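Local coordinates for proteasome assembly chaperone family protein (Thermoplasma acidophilum, PDB 3GAA), which is of unknown function but belongs to the PAC2 proteasome assembly chaperone family, consistent with a role in proteasome assembly, at residues 137-142 with 183-188; 77-82 with 92-97. All coordinates share one frame; numbering follows the deposited sequence.

Contact 1: 137-142 with 183-188; sequences RPVFAV and LSFITP
The Arg137 side chain runs alongside Pro188 with opposite sense where the two segments part. Arg137 CG, anti to the backbone N (chi1 156°), passes beside Thr187 OG1, and further out NH1 donates to Pro188 O at 2.9 Å. The acceptor lies in the guanidinium plane and NH1 in the carbonyl plane, so both flat groups are well turned for this bond; the same NH1 forms a salt bridge with Asp195. Thr187 OG1 donates to Pro138 O at 3.2 Å, approaching with a 30° tilt from the carbonyl plane. The two proline rings cross at a slant, Pro138 CD lying 4.0 Å from Pro188 CG.

Further along, Phe140 N reaches Ile186 O at 2.8 Å and Ile186 N returns to Phe140 O; Val142 and Ser184 repeat this two-way bonding. Ala141 faces Phe185 as the non-hydrogen-bonded pair between them. On the Phe185 side, Ala141 CB is 4.1 Å from Phe185 CD1, and Val139 CG1 approaches Phe185 CB. Leu183 CD2 covers one face of the Phe185 ring near its rim, and the ring of Phe151 meets the Phe185 ring. On the Phe140, Val142 and Ile186 side, Val142 CG1 meets Ile186 CD1 at 3.5 Å.

The 153° angle between strand directions and the bond pattern define an antiparallel ladder, part of the mixed sheet of this PAC2-family fold, with helix 196-210 packed against Val139, Leu183 and Thr187.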
loop_
_atom_site.group_PDB
_atom_site.type_symbol
_atom_site.label_atom_id
_atom_site.label_comp_id
_atom_site.label_asym_id
_atom_site.label_seq_id
_atom_site.Cartn_x
_atom_site.Cartn_y
_atom_site.Cartn_z
ATOM N N ARG A 137 -26.985 38.274 -32.408
ATOM C CA ARG A 137 -25.965 37.657 -31.578
ATOM C C ARG A 137 -25.765 36.205 -31.976
ATOM O O ARG A 137 -26.673 35.398 -31.848
ATOM C CB ARG A 137 -26.316 37.748 -30.116
ATOM C CG ARG A 137 -25.631 36.666 -29.265
ATOM C CD ARG A 137 -25.425 37.081 -27.846
ATOM N NE ARG A 137 -26.499 37.941 -27.366
ATOM C CZ ARG A 137 -26.432 38.637 -26.235
ATOM N NH1 ARG A 137 -25.349 38.566 -25.454
ATOM N NH2 ARG A 137 -27.461 39.388 -25.867
ATOM N N PRO A 138 -24.548 35.859 -32.424
ATOM C CA PRO A 138 -24.215 34.500 -32.859
ATOM C C PRO A 138 -23.849 33.484 -31.733
ATOM O O PRO A 138 -23.437 33.847 -30.622
ATOM C CB PRO A 138 -23.001 34.747 -33.752
ATOM C CG PRO A 138 -22.312 35.925 -33.111
ATOM C CD PRO A 138 -23.379 36.760 -32.513
ATOM N N VAL A 139 -24.011 32.208 -32.022
ATOM C CA VAL A 139 -23.444 31.197 -31.152
ATOM C C VAL A 139 -22.285 30.506 -31.855
ATOM O O VAL A 139 -22.370 30.177 -33.010
ATOM C CB VAL A 139 -24.483 30.160 -30.643
ATOM C CG1 VAL A 139 -23.805 29.137 -29.741
ATOM C CG2 VAL A 139 -25.516 30.831 -29.849
ATOM N N PHE A 140 -21.212 30.273 -31.116
ATOM C CA PHE A 140 -20.126 29.479 -31.645
ATOM C C PHE A 140 -20.056 28.206 -30.927
ATOM O O PHE A 140 -20.631 28.066 -29.855
ATOM C CB PHE A 140 -18.803 30.203 -31.551
ATOM C CG PHE A 140 -18.836 31.503 -32.198
ATOM C CD1 PHE A 140 -18.668 31.600 -33.578
ATOM C CD2 PHE A 140 -19.159 32.619 -31.478
ATOM C CE1 PHE A 140 -18.757 32.865 -34.235
ATOM C CE2 PHE A 140 -19.229 33.886 -32.102
ATOM C CZ PHE A 140 -19.027 34.014 -33.483
ATOM N N ALA A 141 -19.360 27.283 -31.567
ATOM C CA ALA A 141 -19.137 25.943 -31.073
ATOM C C ALA A 141 -17.674 25.516 -31.220
ATOM O O ALA A 141 -17.028 25.737 -32.271
ATOM C CB ALA A 141 -19.985 24.988 -31.829
ATOM N N VAL A 142 -17.152 24.853 -30.189
ATOM C CA VAL A 142 -16.041 23.960 -30.420
ATOM C C VAL A 142 -16.569 22.543 -30.272
ATOM O O VAL A 142 -17.114 22.202 -29.250
ATOM C CB VAL A 142 -14.810 24.283 -29.576
ATOM C CG1 VAL A 142 -14.990 25.572 -28.744
ATOM C CG2 VAL A 142 -14.394 23.074 -28.789
ATOM N N LEU A 183 -18.631 18.926 -26.470
ATOM C CA LEU A 183 -18.538 20.180 -27.173
ATOM C C LEU A 183 -18.711 21.283 -26.244
ATOM O O LEU A 183 -19.024 21.070 -25.104
ATOM C CB LEU A 183 -19.494 20.336 -28.347
ATOM C CG LEU A 183 -20.963 20.094 -28.202
ATOM C CD1 LEU A 183 -21.176 18.568 -28.063
ATOM C CD2 LEU A 183 -21.450 20.883 -27.035
ATOM N N SER A 184 -18.436 22.470 -26.742
ATOM C CA SER A 184 -18.673 23.678 -26.021
ATOM C C SER A 184 -19.481 24.673 -26.891
ATOM O O SER A 184 -19.293 24.710 -28.088
ATOM C CB SER A 184 -17.340 24.266 -25.589
ATOM O OG SER A 184 -17.535 25.643 -25.346
ATOM N N PHE A 185 -20.409 25.428 -26.296
ATOM C CA PHE A 185 -21.002 26.561 -26.989
ATOM C C PHE A 185 -20.499 27.854 -26.320
ATOM O O PHE A 185 -20.411 27.943 -25.080
ATOM C CB PHE A 185 -22.519 26.501 -26.904
ATOM C CG PHE A 185 -23.148 25.354 -27.656
ATOM C CD1 PHE A 185 -22.962 25.204 -29.012
ATOM C CD2 PHE A 185 -23.960 24.479 -27.024
ATOM C CE1 PHE A 185 -23.537 24.216 -29.697
ATOM C CE2 PHE A 185 -24.554 23.446 -27.727
ATOM C CZ PHE A 185 -24.324 23.318 -29.054
ATOM N N ILE A 186 -20.134 28.832 -27.144
ATOM C CA ILE A 186 -19.728 30.136 -26.668
ATOM C C ILE A 186 -20.560 31.249 -27.317
ATOM O O ILE A 186 -20.909 31.231 -28.514
ATOM C CB ILE A 186 -18.246 30.426 -26.919
ATOM C CG1 ILE A 186 -17.361 29.259 -26.442
ATOM C CG2 ILE A 186 -17.858 31.658 -26.155
ATOM C CD1 ILE A 186 -17.041 28.207 -27.540
ATOM N N THR A 187 -20.900 32.233 -26.503
ATOM C CA THR A 187 -21.722 33.312 -26.999
ATOM C C THR A 187 -21.131 34.648 -26.541
ATOM O O THR A 187 -20.694 34.747 -25.453
ATOM C CB THR A 187 -23.171 33.101 -26.560
ATOM O OG1 THR A 187 -24.020 33.821 -27.447
ATOM C CG2 THR A 187 -23.404 33.577 -25.128
ATOM N N PRO A 188 -21.080 35.659 -27.406
ATOM C CA PRO A 188 -20.562 36.931 -26.934
ATOM C C PRO A 188 -21.453 37.495 -25.846
ATOM O O PRO A 188 -22.671 37.449 -25.953
ATOM C CB PRO A 188 -20.631 37.832 -28.167
ATOM C CG PRO A 188 -21.072 36.993 -29.306
ATOM C CD PRO A 188 -21.670 35.763 -28.756
#

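Contact 2: 77-82 with 92-97; sequences HPFRIY and AMCEVP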
loop_
_atom_site.group_PDB
_atom_site.type_symbol
_atom_site.label_atom_id
_atom_site.label_comp_id
_atom_site.label_asym_id
_atom_site.label_seq_id
_atom_site.Cartn_x
_atom_site.Cartn_y
_atom_site.Cartn_z
ATOM N N HIS A 77 -22.771 24.958 -0.905
ATOM C CA HIS A 77 -21.448 24.674 -1.355
ATOM C C HIS A 77 -21.295 25.148 -2.816
ATOM O O HIS A 77 -22.207 24.997 -3.634
ATOM C CB HIS A 77 -21.264 23.166 -1.215
ATOM C CG HIS A 77 -19.888 22.687 -1.485
ATOM N ND1 HIS A 77 -19.395 22.532 -2.762
ATOM C CD2 HIS A 77 -18.911 22.281 -0.645
ATOM C CE1 HIS A 77 -18.168 22.050 -2.698
ATOM N NE2 HIS A 77 -17.855 21.876 -1.424
ATOM N N PRO A 78 -20.134 25.697 -3.156
ATOM C CA PRO A 78 -19.829 26.260 -4.480
ATOM C C PRO A 78 -19.861 25.343 -5.701
ATOM O O PRO A 78 -20.047 25.845 -6.784
ATOM C CB PRO A 78 -18.390 26.731 -4.316
ATOM C CG PRO A 78 -17.843 25.856 -3.280
ATOM C CD PRO A 78 -18.956 25.759 -2.285
ATOM N N PHE A 79 -19.618 24.041 -5.555
ATOM C CA PHE A 79 -19.596 23.094 -6.690
ATOM C C PHE A 79 -20.618 21.960 -6.474
ATOM O O PHE A 79 -20.398 21.083 -5.624
ATOM C CB PHE A 79 -18.192 22.510 -6.842
ATOM C CG PHE A 79 -17.863 21.983 -8.239
ATOM C CD1 PHE A 79 -18.720 21.188 -8.935
ATOM C CD2 PHE A 79 -16.637 22.240 -8.803
ATOM C CE1 PHE A 79 -18.384 20.695 -10.172
ATOM C CE2 PHE A 79 -16.310 21.755 -10.033
ATOM C CZ PHE A 79 -17.176 21.000 -10.720
ATOM N N ARG A 80 -21.678 21.963 -7.304
ATOM C CA ARG A 80 -22.870 21.119 -7.161
ATOM C C ARG A 80 -23.222 20.471 -8.483
ATOM O O ARG A 80 -23.012 21.053 -9.504
ATOM C CB ARG A 80 -24.047 21.951 -6.692
ATOM C CG ARG A 80 -23.918 22.319 -5.241
ATOM C CD ARG A 80 -24.963 23.322 -4.693
ATOM N NE ARG A 80 -24.544 24.654 -5.093
ATOM C CZ ARG A 80 -25.014 25.295 -6.153
ATOM N NH1 ARG A 80 -25.970 24.740 -6.885
ATOM N NH2 ARG A 80 -24.536 26.488 -6.471
ATOM N N ILE A 81 -23.765 19.256 -8.436
ATOM C CA ILE A 81 -24.182 18.539 -9.610
ATOM C C ILE A 81 -25.620 18.143 -9.444
ATOM O O ILE A 81 -25.984 17.601 -8.434
ATOM C CB ILE A 81 -23.312 17.307 -9.856
ATOM C CG1 ILE A 81 -21.831 17.746 -9.883
ATOM C CG2 ILE A 81 -23.766 16.582 -11.130
ATOM C CD1 ILE A 81 -20.907 16.652 -10.153
ATOM N N TYR A 82 -26.427 18.421 -10.456
ATOM C CA TYR A 82 -27.838 18.152 -10.404
ATOM C C TYR A 82 -28.257 17.205 -11.484
ATOM O O TYR A 82 -27.607 17.124 -12.510
ATOM C CB TYR A 82 -28.614 19.425 -10.643
ATOM C CG TYR A 82 -28.418 20.466 -9.595
ATOM C CD1 TYR A 82 -29.376 20.638 -8.567
ATOM C CD2 TYR A 82 -27.327 21.340 -9.642
ATOM C CE1 TYR A 82 -29.239 21.630 -7.594
ATOM C CE2 TYR A 82 -27.182 22.351 -8.664
ATOM C CZ TYR A 82 -28.160 22.473 -7.657
ATOM O OH TYR A 82 -28.043 23.416 -6.688
ATOM N N ALA A 92 -23.587 20.358 -14.055
ATOM C CA ALA A 92 -22.481 20.489 -13.170
ATOM C C ALA A 92 -22.220 21.965 -13.169
ATOM O O ALA A 92 -22.081 22.554 -14.238
ATOM C CB ALA A 92 -21.307 19.718 -13.717
ATOM N N MET A 93 -22.217 22.578 -11.992
ATOM C CA MET A 93 -21.891 24.005 -11.895
ATOM C C MET A 93 -21.005 24.315 -10.764
ATOM O O MET A 93 -21.130 23.742 -9.686
ATOM C CB MET A 93 -23.105 24.912 -11.732
ATOM C CG MET A 93 -23.951 24.751 -10.463
ATOM S SD MET A 93 -25.349 25.886 -10.733
ATOM C CE MET A 93 -26.657 25.495 -9.581
ATOM N N CYS A 94 -20.142 25.288 -11.016
ATOM C CA CYS A 94 -19.289 25.818 -9.995
ATOM C C CYS A 94 -19.331 27.342 -9.937
ATOM O O CYS A 94 -19.013 28.009 -10.900
ATOM C CB CYS A 94 -17.886 25.328 -10.241
ATOM S SG CYS A 94 -16.856 25.679 -8.779
ATOM N N GLU A 95 -19.727 27.876 -8.799
ATOM C CA GLU A 95 -20.033 29.290 -8.673
ATOM C C GLU A 95 -18.857 30.209 -8.358
ATOM O O GLU A 95 -19.059 31.409 -8.209
ATOM C CB GLU A 95 -21.053 29.468 -7.570
ATOM C CG GLU A 95 -22.340 28.708 -7.823
ATOM C CD GLU A 95 -23.519 29.119 -6.905
ATOM O OE1 GLU A 95 -23.462 28.774 -5.704
ATOM O OE2 GLU A 95 -24.533 29.726 -7.387
ATOM N N VAL A 96 -17.656 29.656 -8.195
ATOM C CA VAL A 96 -16.500 30.415 -7.774
ATOM C C VAL A 96 -15.328 29.957 -8.618
ATOM O O VAL A 96 -15.242 28.810 -8.989
ATOM C CB VAL A 96 -16.202 30.288 -6.232
ATOM C CG1 VAL A 96 -17.443 30.621 -5.430
ATOM C CG2 VAL A 96 -15.670 28.933 -5.836
ATOM N N PRO A 97 -14.419 30.853 -8.958
ATOM C CA PRO A 97 -13.515 30.416 -9.997
ATOM C C PRO A 97 -12.422 29.474 -9.502
ATOM O O PRO A 97 -11.920 29.607 -8.382
ATOM C CB PRO A 97 -12.949 31.728 -10.521
ATOM C CG PRO A 97 -13.104 32.714 -9.357
ATOM C CD PRO A 97 -14.252 32.273 -8.590
#
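A beta hairpin formed by strands 79-83 and 89-94 brings Phe79 opposite Cys94, Arg80 opposite Met93 and Ile81 opposite Ala92. The strand directions differ by 161°, and Arg80 with Met93 is the hydrogen-bonded pair: Arg80 N to Met93 O and Met93 N to Arg80 O are each 3.0 Å. Beyond the strand ends, Glu95 N prolongs the ladder by donating to Pro78 O.

On one side of the sheet the Phe79 ring lies under the Cys94 side chain. Cys94 CB stands 3.9 Å from the ring centroid, 24° off the normal, a CH-pi contact over the face, while SG reaches obliquely to CD2 in a sulfur-aromatic contact. Cys94 SG is anti to its backbone N (chi1 -168°), which turns the sulfur toward the CD2 rim. Ile106, Leu110 and Trp113 of helix 103-117 cover Phe79 and Ile81 here.

The other side carries Arg80, Met93 and Tyr82. The Arg80 chain bends at chi3, and NE donates to His77 O at 2.8 Å, the oxygen lying close to the guanidinium plane. NH2 forms a salt bridge with Glu95 OE1 at 2.6 Å, although the position of NH2 is uncertain. Met93 CE comes near Tyr82 CE2, though its modelled place is doubtful, and Met93 also packs on Ala44, Ser45 and Val48 of helix 39-51. An alanine in place of Arg80 would probably leave His77 O without this donor and Glu95 without one of its cationic partners.

Glu95 also pairs with Arg76 through OE2, so two arginines approach its carboxylate, if the modelled place of NH2 is right, a setting that would probably stabilise the negative charge, while the buried Arg80 is anchored through NE to a backbone carbonyl.

In the fold
Followed from the N terminus, the chain lays down strand 28-32, helix 39-51 and strand 54-60, outermost within this chain, before contact 2 closes the nine-residue link of the hairpin. Helix 103-117 and strand 121-130 follow; contact 1 then closes a much longer loop of 40 residues, which holds helices 145-153 and 166-178. The two contacts therefore come in series, neither nested nor crossed. Both belong to one mixed sheet, in which strands 28-32 and 121-130 separate strand 89-94 from strand 181-190; their centres are 21 Å apart and their nearest atoms about 11 Å, without touching. Contact 2 joins neighbours near strand 54-60, contact 1 neighbours near strand 157-158, the chain's other outermost strand.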